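Local coordinates for colicin B (Escherichia coli, PDB 1RH1), which kills Escherichia coli and close relatives by forming a channel that depolarizes the cytoplasmic membrane and dissipates cellular energy, at residues Ser92-Glu97 and Val236-Glu241; Ile373-Ala378 and Phe501-Asn506; Ala391-Trp396 and Lys430-Tyr435. All coordinates share one frame; numbering follows the deposited sequence.

Interaction 1 (Ser92-Glu97 and Val236-Glu241)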
loop_
_atom_site.group_PDB
_atom_site.type_symbol
_atom_site.label_atom_id
_atom_site.label_comp_id
_atom_site.label_asym_id
_atom_site.label_seq_id
_atom_site.Cartn_x
_atom_site.Cartn_y
_atom_site.Cartn_z
ATOM N N SER A 92 4.377 22.338 -28.806
ATOM C CA SER A 92 2.972 22.490 -28.455
ATOM C C SER A 92 2.173 21.313 -28.984
ATOM O O SER A 92 2.732 20.562 -29.789
ATOM C CB SER A 92 2.478 23.771 -29.070
ATOM O OG SER A 92 1.565 24.403 -28.184
ATOM N N PRO A 93 0.913 21.044 -28.620
ATOM C CA PRO A 93 0.107 20.019 -29.258
ATOM C C PRO A 93 0.109 20.004 -30.777
ATOM O O PRO A 93 -0.118 21.004 -31.470
ATOM C CB PRO A 93 -1.259 20.231 -28.657
ATOM C CG PRO A 93 -0.884 20.446 -27.217
ATOM C CD PRO A 93 0.291 21.423 -27.354
ATOM N N TRP A 94 0.537 18.824 -31.234
ATOM C CA TRP A 94 0.529 18.442 -32.639
ATOM C C TRP A 94 0.538 16.913 -32.746
ATOM O O TRP A 94 1.052 16.216 -31.867
ATOM C CB TRP A 94 1.754 19.034 -33.332
ATOM C CG TRP A 94 1.871 18.689 -34.804
ATOM C CD1 TRP A 94 1.284 19.464 -35.758
ATOM C CD2 TRP A 94 2.536 17.612 -35.332
ATOM N NE1 TRP A 94 1.567 18.886 -36.904
ATOM C CE2 TRP A 94 2.304 17.784 -36.700
ATOM C CE3 TRP A 94 3.283 16.530 -34.865
ATOM C CZ2 TRP A 94 2.821 16.876 -37.619
ATOM C CZ3 TRP A 94 3.796 15.627 -35.785
ATOM C CH2 TRP A 94 3.568 15.795 -37.148
ATOM N N GLY A 95 -0.085 16.388 -33.811
ATOM C CA GLY A 95 -0.041 14.976 -34.160
ATOM C C GLY A 95 -0.876 14.012 -33.344
ATOM O O GLY A 95 -1.517 14.343 -32.343
ATOM N N ASN A 96 -0.819 12.766 -33.823
ATOM C CA ASN A 96 -1.610 11.675 -33.260
ATOM C C ASN A 96 -0.956 11.063 -32.030
ATOM O O ASN A 96 0.108 10.434 -32.094
ATOM C CB ASN A 96 -1.815 10.583 -34.309
ATOM C CG ASN A 96 -2.121 11.083 -35.722
ATOM O OD1 ASN A 96 -2.759 12.115 -35.959
ATOM N ND2 ASN A 96 -1.635 10.336 -36.710
ATOM N N GLU A 97 -1.576 11.301 -30.881
ATOM C CA GLU A 97 -1.077 10.729 -29.651
ATOM C C GLU A 97 -2.026 9.696 -29.083
ATOM O O GLU A 97 -3.227 9.780 -29.371
ATOM C CB GLU A 97 -0.832 11.856 -28.666
ATOM C CG GLU A 97 -1.862 12.972 -28.563
ATOM C CD GLU A 97 -3.069 12.643 -27.706
ATOM O OE1 GLU A 97 -2.938 12.611 -26.480
ATOM O OE2 GLU A 97 -4.135 12.437 -28.283
ATOM N N VAL A 236 4.925 22.150 -38.287
ATOM C CA VAL A 236 5.492 20.810 -38.285
ATOM C C VAL A 236 4.816 20.084 -39.417
ATOM O O VAL A 236 3.680 19.650 -39.232
ATOM C CB VAL A 236 5.191 20.021 -36.995
ATOM C CG1 VAL A 236 6.050 18.761 -37.008
ATOM C CG2 VAL A 236 5.443 20.852 -35.760
ATOM N N ARG A 237 5.394 19.932 -40.600
ATOM C CA ARG A 237 4.625 19.210 -41.600
ATOM C C ARG A 237 5.313 17.908 -42.012
ATOM O O ARG A 237 5.556 17.544 -43.169
ATOM C CB ARG A 237 4.377 20.225 -42.736
ATOM C CG ARG A 237 3.392 21.325 -42.234
ATOM C CD ARG A 237 3.113 22.555 -43.118
ATOM N NE ARG A 237 2.349 23.557 -42.367
ATOM C CZ ARG A 237 1.811 24.680 -42.890
ATOM N NH1 ARG A 237 1.919 24.997 -44.192
ATOM N NH2 ARG A 237 1.156 25.527 -42.083
ATOM N N SER A 238 5.522 17.168 -40.916
ATOM C CA SER A 238 6.218 15.906 -40.908
ATOM C C SER A 238 5.394 14.810 -40.255
ATOM O O SER A 238 5.628 14.430 -39.101
ATOM C CB SER A 238 7.561 16.100 -40.173
ATOM O OG SER A 238 7.480 16.592 -38.836
ATOM N N ASN A 239 4.417 14.320 -41.028
ATOM C CA ASN A 239 3.492 13.218 -40.719
ATOM C C ASN A 239 3.068 12.937 -39.281
ATOM O O ASN A 239 3.888 12.561 -38.435
ATOM C CB ASN A 239 4.028 11.889 -41.272
ATOM C CG ASN A 239 2.923 10.859 -41.545
ATOM O OD1 ASN A 239 2.445 10.755 -42.678
ATOM N ND2 ASN A 239 2.455 10.077 -40.566
ATOM N N PRO A 240 1.758 13.046 -39.001
ATOM C CA PRO A 240 1.198 12.979 -37.664
ATOM C C PRO A 240 1.451 11.714 -36.882
ATOM O O PRO A 240 1.209 11.722 -35.676
ATOM C CB PRO A 240 -0.263 13.248 -37.878
ATOM C CG PRO A 240 -0.534 12.740 -39.260
ATOM C CD PRO A 240 0.693 13.266 -39.980
ATOM N N GLU A 241 1.953 10.647 -37.522
ATOM C CA GLU A 241 2.206 9.422 -36.794
ATOM C C GLU A 241 3.338 9.355 -35.787
ATOM O O GLU A 241 3.041 9.159 -34.603
ATOM C CB GLU A 241 2.401 8.258 -37.746
ATOM C CG GLU A 241 1.080 7.519 -37.932
ATOM C CD GLU A 241 0.391 7.135 -36.622
ATOM O OE1 GLU A 241 0.955 6.353 -35.854
ATOM O OE2 GLU A 241 -0.703 7.630 -36.353
#
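The indole of Trp-94 lies against Val-236, whose isopropyl group covers one face of the ring. CG1 of Val-236 stands over the six-membered ring of Trp-94, 3.7 Å from its centroid and almost on the ring normal, a CH-pi contact. CB of the same valine sits above the CE2 side, displaced toward the rim. At the far end of the indole, Trp-94 CH2 meets the backbone carbonyl Ser-238 O at 3.1 Å, near the ring plane. Trp-94 holds CG anti to its backbone N (chi1 179°), and its CB points toward the 236-241 loop.

Beyond the indole the contact turns polar. Asn-96 N donates a hydrogen bond to Pro-240 O (2.9 Å), and its side-chain amide lies beside the proline ring, pointing the same way, with OD1 3.3 Å from Pro-240 CB. ND2 of Asn-96 donates a second hydrogen bond, to Glu-241 OE2 at 2.9 Å; it leaves close to the Asn-96 amide plane but meets the oxygen on its anti side, well out of the carboxylate plane.

The two segments are irregular loops of the N-terminal part of the toxin. Residues 92-97 run from strand 87-90 to helix 99-110, and residues 236-241 lie between strands 225-228 and 247-248; strands 87-90 and 225-228 pair in parallel in the mixed sheet. Between the indole and the amide is Gly-95, with a positive phi of 75°, a conformation that favours glycine, its CA 4.2 Å from that of Pro-240. Farther out, Phe-65 meets the Trp-94 ring obliquely, Ile-242 also touches the indole, and Ser-92 is hydrogen-bonded through its backbone to Met-232.

Interaction 2 (Ile373-Ala378 and Phe501-Asn506)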
loop_
_atom_site.group_PDB
_atom_site.type_symbol
_atom_site.label_atom_id
_atom_site.label_comp_id
_atom_site.label_asym_id
_atom_site.label_seq_id
_atom_site.Cartn_x
_atom_site.Cartn_y
_atom_site.Cartn_z
ATOM N N ILE A 373 -5.523 -14.082 37.261
ATOM C CA ILE A 373 -6.749 -14.788 37.602
ATOM C C ILE A 373 -6.599 -15.488 38.946
ATOM O O ILE A 373 -7.622 -15.705 39.575
ATOM C CB ILE A 373 -7.190 -15.824 36.493
ATOM C CG1 ILE A 373 -6.382 -17.032 36.535
ATOM C CG2 ILE A 373 -7.022 -15.266 35.112
ATOM C CD1 ILE A 373 -7.362 -18.089 37.050
ATOM N N ASN A 374 -5.389 -15.803 39.436
ATOM C CA ASN A 374 -5.213 -16.377 40.765
ATOM C C ASN A 374 -5.582 -15.400 41.871
ATOM O O ASN A 374 -5.955 -15.799 42.982
ATOM C CB ASN A 374 -3.787 -16.777 41.045
ATOM C CG ASN A 374 -3.319 -18.054 40.384
ATOM O OD1 ASN A 374 -2.123 -18.177 40.123
ATOM N ND2 ASN A 374 -4.174 -19.033 40.096
ATOM N N LYS A 375 -5.417 -14.114 41.522
ATOM C CA LYS A 375 -5.742 -12.979 42.369
ATOM C C LYS A 375 -7.260 -12.821 42.449
ATOM O O LYS A 375 -7.813 -12.479 43.497
ATOM C CB LYS A 375 -5.083 -11.743 41.755
ATOM C CG LYS A 375 -5.373 -10.401 42.407
ATOM C CD LYS A 375 -4.973 -9.212 41.524
ATOM C CE LYS A 375 -3.499 -9.110 41.126
ATOM N NZ LYS A 375 -3.144 -7.737 40.781
ATOM N N LEU A 376 -7.946 -13.086 41.331
ATOM C CA LEU A 376 -9.382 -12.940 41.258
ATOM C C LEU A 376 -10.068 -14.030 42.037
ATOM O O LEU A 376 -10.913 -13.783 42.892
ATOM C CB LEU A 376 -9.811 -12.996 39.817
ATOM C CG LEU A 376 -11.279 -13.096 39.548
ATOM C CD1 LEU A 376 -12.017 -11.896 40.092
ATOM C CD2 LEU A 376 -11.452 -13.227 38.064
ATOM N N MET A 377 -9.663 -15.253 41.706
ATOM C CA MET A 377 -10.204 -16.461 42.291
ATOM C C MET A 377 -9.773 -16.624 43.736
ATOM O O MET A 377 -10.204 -17.554 44.421
ATOM C CB MET A 377 -9.741 -17.635 41.460
ATOM C CG MET A 377 -10.817 -18.348 40.656
ATOM S SD MET A 377 -11.818 -17.353 39.534
ATOM C CE MET A 377 -13.250 -18.362 39.761
ATOM N N ALA A 378 -8.911 -15.717 44.206
ATOM C CA ALA A 378 -8.488 -15.687 45.590
ATOM C C ALA A 378 -9.474 -14.910 46.433
ATOM O O ALA A 378 -9.555 -15.146 47.639
ATOM C CB ALA A 378 -7.138 -15.010 45.746
ATOM N N PHE A 501 -7.958 -4.495 34.750
ATOM C CA PHE A 501 -9.238 -5.168 34.638
ATOM C C PHE A 501 -9.529 -6.159 35.748
ATOM O O PHE A 501 -10.671 -6.234 36.193
ATOM C CB PHE A 501 -9.291 -5.864 33.287
ATOM C CG PHE A 501 -9.112 -4.926 32.097
ATOM C CD1 PHE A 501 -9.505 -3.585 32.166
ATOM C CD2 PHE A 501 -8.564 -5.429 30.915
ATOM C CE1 PHE A 501 -9.347 -2.761 31.054
ATOM C CE2 PHE A 501 -8.415 -4.590 29.811
ATOM C CZ PHE A 501 -8.804 -3.254 29.875
ATOM N N VAL A 502 -8.530 -6.890 36.255
ATOM C CA VAL A 502 -8.812 -7.817 37.337
ATOM C C VAL A 502 -8.702 -7.129 38.695
ATOM O O VAL A 502 -9.193 -7.656 39.695
ATOM C CB VAL A 502 -7.862 -9.019 37.191
ATOM C CG1 VAL A 502 -8.045 -10.083 38.267
ATOM C CG2 VAL A 502 -8.232 -9.700 35.889
ATOM N N ASP A 503 -8.084 -5.946 38.798
ATOM C CA ASP A 503 -8.189 -5.190 40.033
ATOM C C ASP A 503 -9.547 -4.500 40.124
ATOM O O ASP A 503 -10.097 -4.517 41.220
ATOM C CB ASP A 503 -7.066 -4.171 40.109
ATOM C CG ASP A 503 -5.731 -4.759 40.580
ATOM O OD1 ASP A 503 -5.673 -5.930 40.971
ATOM O OD2 ASP A 503 -4.731 -4.031 40.570
ATOM N N GLU A 504 -10.162 -3.957 39.043
ATOM C CA GLU A 504 -11.488 -3.319 39.072
ATOM C C GLU A 504 -12.578 -4.247 39.563
ATOM O O GLU A 504 -13.471 -3.838 40.282
ATOM C CB GLU A 504 -11.949 -2.843 37.697
ATOM C CG GLU A 504 -11.736 -1.372 37.325
ATOM C CD GLU A 504 -10.363 -0.924 36.791
ATOM O OE1 GLU A 504 -9.482 -0.607 37.606
ATOM O OE2 GLU A 504 -10.195 -0.859 35.562
ATOM N N LEU A 505 -12.496 -5.511 39.163
ATOM C CA LEU A 505 -13.414 -6.566 39.541
ATOM C C LEU A 505 -13.406 -6.817 41.041
ATOM O O LEU A 505 -14.419 -6.611 41.706
ATOM C CB LEU A 505 -13.025 -7.837 38.800
ATOM C CG LEU A 505 -13.851 -8.415 37.655
ATOM C CD1 LEU A 505 -14.983 -7.512 37.289
ATOM C CD2 LEU A 505 -12.943 -8.615 36.461
ATOM N N ASN A 506 -12.269 -7.257 41.593
ATOM C CA ASN A 506 -12.138 -7.506 43.021
ATOM C C ASN A 506 -12.440 -6.316 43.919
ATOM O O ASN A 506 -13.278 -6.405 44.811
ATOM C CB ASN A 506 -10.724 -7.986 43.354
ATOM C CG ASN A 506 -10.489 -9.477 43.204
ATOM O OD1 ASN A 506 -11.383 -10.259 42.876
ATOM N ND2 ASN A 506 -9.252 -9.896 43.468
#
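Lys-375 reaches from helix 366-376 across to Asp-503 and Asn-506 on helix 500-510. Its CB points toward the second helix, and CG, anti to the backbone N (chi1 175°), passes 4.1 Å from Asn-506 ND2. CD comes to 3.4 Å from Asp-503 OD1. The chain then bends at chi3 (-60°), and NZ closes a salt bridge with Asp-503 OD1 at 3.1 Å, on the syn side of the carboxylate and somewhat out of its plane. The stronger partner of NZ is Asp-499, just before residues 501-506, whose OD2 also forms a salt bridge with it. That OD2 lies close to OD2 of Asp-503, and the shared ammonium probably offsets the repulsion between these two acids.

Both helices belong to the all-helical pore-forming domain, and 122 residues separate the segments. The backbone of Lys-375 is used too: Asn-506 ND2 donates to Lys-375 O at 3.0 Å, from above the carbonyl plane but within its own amide plane.

Deeper in, Leu-376 supplies the apolar part. Its CB rests 3.7 Å from Val-502 CG1, and its CD1 approaches Leu-505 CB more loosely. Leu-505 also touches Leu-347 of helix 342-357 and Ala-490 of helix 479-495.

Interaction 3 (Ala391-Trp396 and Lys430-Tyr435)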
loop_
_atom_site.group_PDB
_atom_site.type_symbol
_atom_site.label_atom_id
_atom_site.label_comp_id
_atom_site.label_asym_id
_atom_site.label_seq_id
_atom_site.Cartn_x
_atom_site.Cartn_y
_atom_site.Cartn_z
ATOM N N ALA A 391 -24.816 -26.190 37.211
ATOM C CA ALA A 391 -25.521 -25.561 36.114
ATOM C C ALA A 391 -24.572 -25.005 35.076
ATOM O O ALA A 391 -24.894 -25.100 33.895
ATOM C CB ALA A 391 -26.373 -24.416 36.609
ATOM N N ILE A 392 -23.397 -24.469 35.450
ATOM C CA ILE A 392 -22.458 -23.896 34.481
ATOM C C ILE A 392 -21.741 -24.964 33.674
ATOM O O ILE A 392 -21.542 -24.875 32.456
ATOM C CB ILE A 392 -21.399 -23.069 35.168
ATOM C CG1 ILE A 392 -21.908 -22.269 36.338
ATOM C CG2 ILE A 392 -20.958 -22.070 34.127
ATOM C CD1 ILE A 392 -20.850 -21.642 37.265
ATOM N N VAL A 393 -21.348 -25.995 34.421
ATOM C CA VAL A 393 -20.707 -27.152 33.853
ATOM C C VAL A 393 -21.644 -27.742 32.827
ATOM O O VAL A 393 -21.279 -27.753 31.661
ATOM C CB VAL A 393 -20.400 -28.131 34.974
ATOM C CG1 VAL A 393 -19.881 -29.454 34.441
ATOM C CG2 VAL A 393 -19.334 -27.507 35.847
ATOM N N ASN A 394 -22.867 -28.125 33.210
ATOM C CA ASN A 394 -23.843 -28.687 32.286
ATOM C C ASN A 394 -24.210 -27.812 31.086
ATOM O O ASN A 394 -24.575 -28.302 30.014
ATOM C CB ASN A 394 -25.087 -29.014 33.051
ATOM C CG ASN A 394 -24.985 -30.265 33.903
ATOM O OD1 ASN A 394 -25.552 -30.319 34.992
ATOM N ND2 ASN A 394 -24.293 -31.311 33.454
ATOM N N ALA A 395 -24.100 -26.493 31.257
ATOM C CA ALA A 395 -24.300 -25.548 30.174
ATOM C C ALA A 395 -23.149 -25.616 29.187
ATOM O O ALA A 395 -23.359 -25.496 27.979
ATOM C CB ALA A 395 -24.381 -24.144 30.723
ATOM N N TRP A 396 -21.921 -25.810 29.668
ATOM C CA TRP A 396 -20.828 -26.020 28.753
ATOM C C TRP A 396 -20.909 -27.385 28.068
ATOM O O TRP A 396 -20.635 -27.479 26.879
ATOM C CB TRP A 396 -19.556 -25.852 29.529
ATOM C CG TRP A 396 -19.122 -24.397 29.622
ATOM C CD1 TRP A 396 -19.070 -23.744 30.818
ATOM C CD2 TRP A 396 -18.725 -23.623 28.567
ATOM N NE1 TRP A 396 -18.632 -22.552 30.532
ATOM C CE2 TRP A 396 -18.413 -22.440 29.214
ATOM C CE3 TRP A 396 -18.578 -23.731 27.180
ATOM C CZ2 TRP A 396 -17.947 -21.352 28.484
ATOM C CZ3 TRP A 396 -18.112 -22.640 26.449
ATOM C CH2 TRP A 396 -17.792 -21.453 27.101
ATOM N N LYS A 430 -12.076 -27.285 28.992
ATOM C CA LYS A 430 -11.197 -26.613 29.915
ATOM C C LYS A 430 -11.888 -25.515 30.720
ATOM O O LYS A 430 -11.360 -25.085 31.744
ATOM C CB LYS A 430 -10.012 -26.082 29.117
ATOM C CG LYS A 430 -9.190 -27.298 28.730
ATOM C CD LYS A 430 -8.088 -27.055 27.734
ATOM C CE LYS A 430 -7.414 -28.406 27.551
ATOM N NZ LYS A 430 -6.171 -28.263 26.816
ATOM N N SER A 431 -13.055 -25.003 30.317
ATOM C CA SER A 431 -13.793 -24.114 31.193
ATOM C C SER A 431 -14.510 -25.012 32.183
ATOM O O SER A 431 -14.634 -24.653 33.348
ATOM C CB SER A 431 -14.817 -23.293 30.425
ATOM O OG SER A 431 -14.210 -22.281 29.626
ATOM N N ILE A 432 -14.934 -26.217 31.763
ATOM C CA ILE A 432 -15.614 -27.164 32.633
ATOM C C ILE A 432 -14.696 -27.498 33.774
ATOM O O ILE A 432 -15.099 -27.291 34.913
ATOM C CB ILE A 432 -15.996 -28.412 31.860
ATOM C CG1 ILE A 432 -17.096 -28.088 30.875
ATOM C CG2 ILE A 432 -16.504 -29.457 32.817
ATOM C CD1 ILE A 432 -17.578 -29.208 29.938
ATOM N N GLU A 433 -13.473 -27.957 33.497
ATOM C CA GLU A 433 -12.444 -28.072 34.538
ATOM C C GLU A 433 -12.146 -26.643 34.955
ATOM O O GLU A 433 -12.152 -25.748 34.109
ATOM C CB GLU A 433 -11.245 -28.714 33.932
ATOM C CG GLU A 433 -9.998 -28.834 34.771
ATOM C CD GLU A 433 -8.882 -29.610 34.061
ATOM O OE1 GLU A 433 -8.814 -29.634 32.814
ATOM O OE2 GLU A 433 -8.073 -30.207 34.786
ATOM N N GLY A 434 -11.899 -26.323 36.205
ATOM C CA GLY A 434 -11.808 -24.906 36.494
ATOM C C GLY A 434 -13.111 -24.613 37.183
ATOM O O GLY A 434 -13.066 -24.146 38.320
ATOM N N TYR A 435 -14.288 -24.858 36.569
ATOM C CA TYR A 435 -15.514 -24.726 37.342
ATOM C C TYR A 435 -15.541 -25.968 38.212
ATOM O O TYR A 435 -15.789 -25.855 39.401
ATOM C CB TYR A 435 -16.784 -24.649 36.450
ATOM C CG TYR A 435 -16.985 -23.293 35.757
ATOM C CD1 TYR A 435 -17.097 -22.095 36.481
ATOM C CD2 TYR A 435 -17.023 -23.240 34.370
ATOM C CE1 TYR A 435 -17.236 -20.863 35.827
ATOM C CE2 TYR A 435 -17.161 -22.024 33.708
ATOM C CZ TYR A 435 -17.267 -20.837 34.435
ATOM O OH TYR A 435 -17.397 -19.643 33.738
#
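Val-393 and Ile-432 meet side chain to side chain, and their CA atoms, 5.2 Å apart, are the nearest pair between residues 391-396 and 430-435. The local axes run nearly antiparallel, at 168°, with a closest approach of 9.2 Å.

The aliphatic contacts cover one flank of this pair. Val-393 CG1 meets Ile-432 CG2 at 3.7 Å, the two side chains crossing at about a right angle, while the other valine methyl, CG2, lies against CB of Tyr-435. Ile-432 holds CG1 anti to its carbonyl carbon (chi1 -70°), which sets Ile-432 CG1 3.6 Å from Trp-396 CB.

CH-pi contacts form a second group, one on each aromatic ring. Ile-392 CG2 lies over a face of the Tyr-435 ring, 4.0 Å from its centroid, and CD1 of the isoleucine reaches the CD1 and CE1 atoms of the same ring. Ser-431 offers its CB to a face of the Trp-396 indole, over the five-membered ring and offset toward the rim. Its OG is hydrogen-bonded to Ile-427 O, one turn back in its own helix.

The aromatic pair makes the third group. Trp-396 and Tyr-435 meet rim to rim, with planes 26° apart and neither ring over the other; Trp-396 NE1 comes to 3.5 Å from Tyr-435 CE2. Beyond them, Phe-475 is edge-to-face with Trp-396 and Trp-440 with Tyr-435. Val-485 and Val-488 of helix 479-495, which lies within a predicted transmembrane segment, also touch the tyrosine.

Nearby, Arg-428 NH1 adds a polar tie between the same two helices of the pore-forming bundle, a hydrogen bond to Trp-396 O. Between residues 391-396 and 430-435 themselves the contact rests on apolar and aromatic surfaces, so close fit and burial probably carry it.

How the interactions relate
Interaction 1 stands apart: its centre is 81 and 83 Å from the centres of interactions 2 and 3, on the opposite side of the chain's centre, in the N-terminal part of the toxin and away from the pore-forming domain. It is a surface contact between loops, pairing one tryptophan face with two hydrogen bonds. Interactions 2 and 3 share the pore-forming domain, their centres about 19 Å apart; the segments of interaction 3 fall within the sequence span closed by interaction 2, and helices 366-376 and 386-398 are consecutive. Interaction 2 is partly buried and mixes charge with apolar packing, whereas interaction 3 is buried and apolar or aromatic. Helix 479-495 touches residues of both, and Trp-440 contacts Ile-373, Met-377 and Tyr-435.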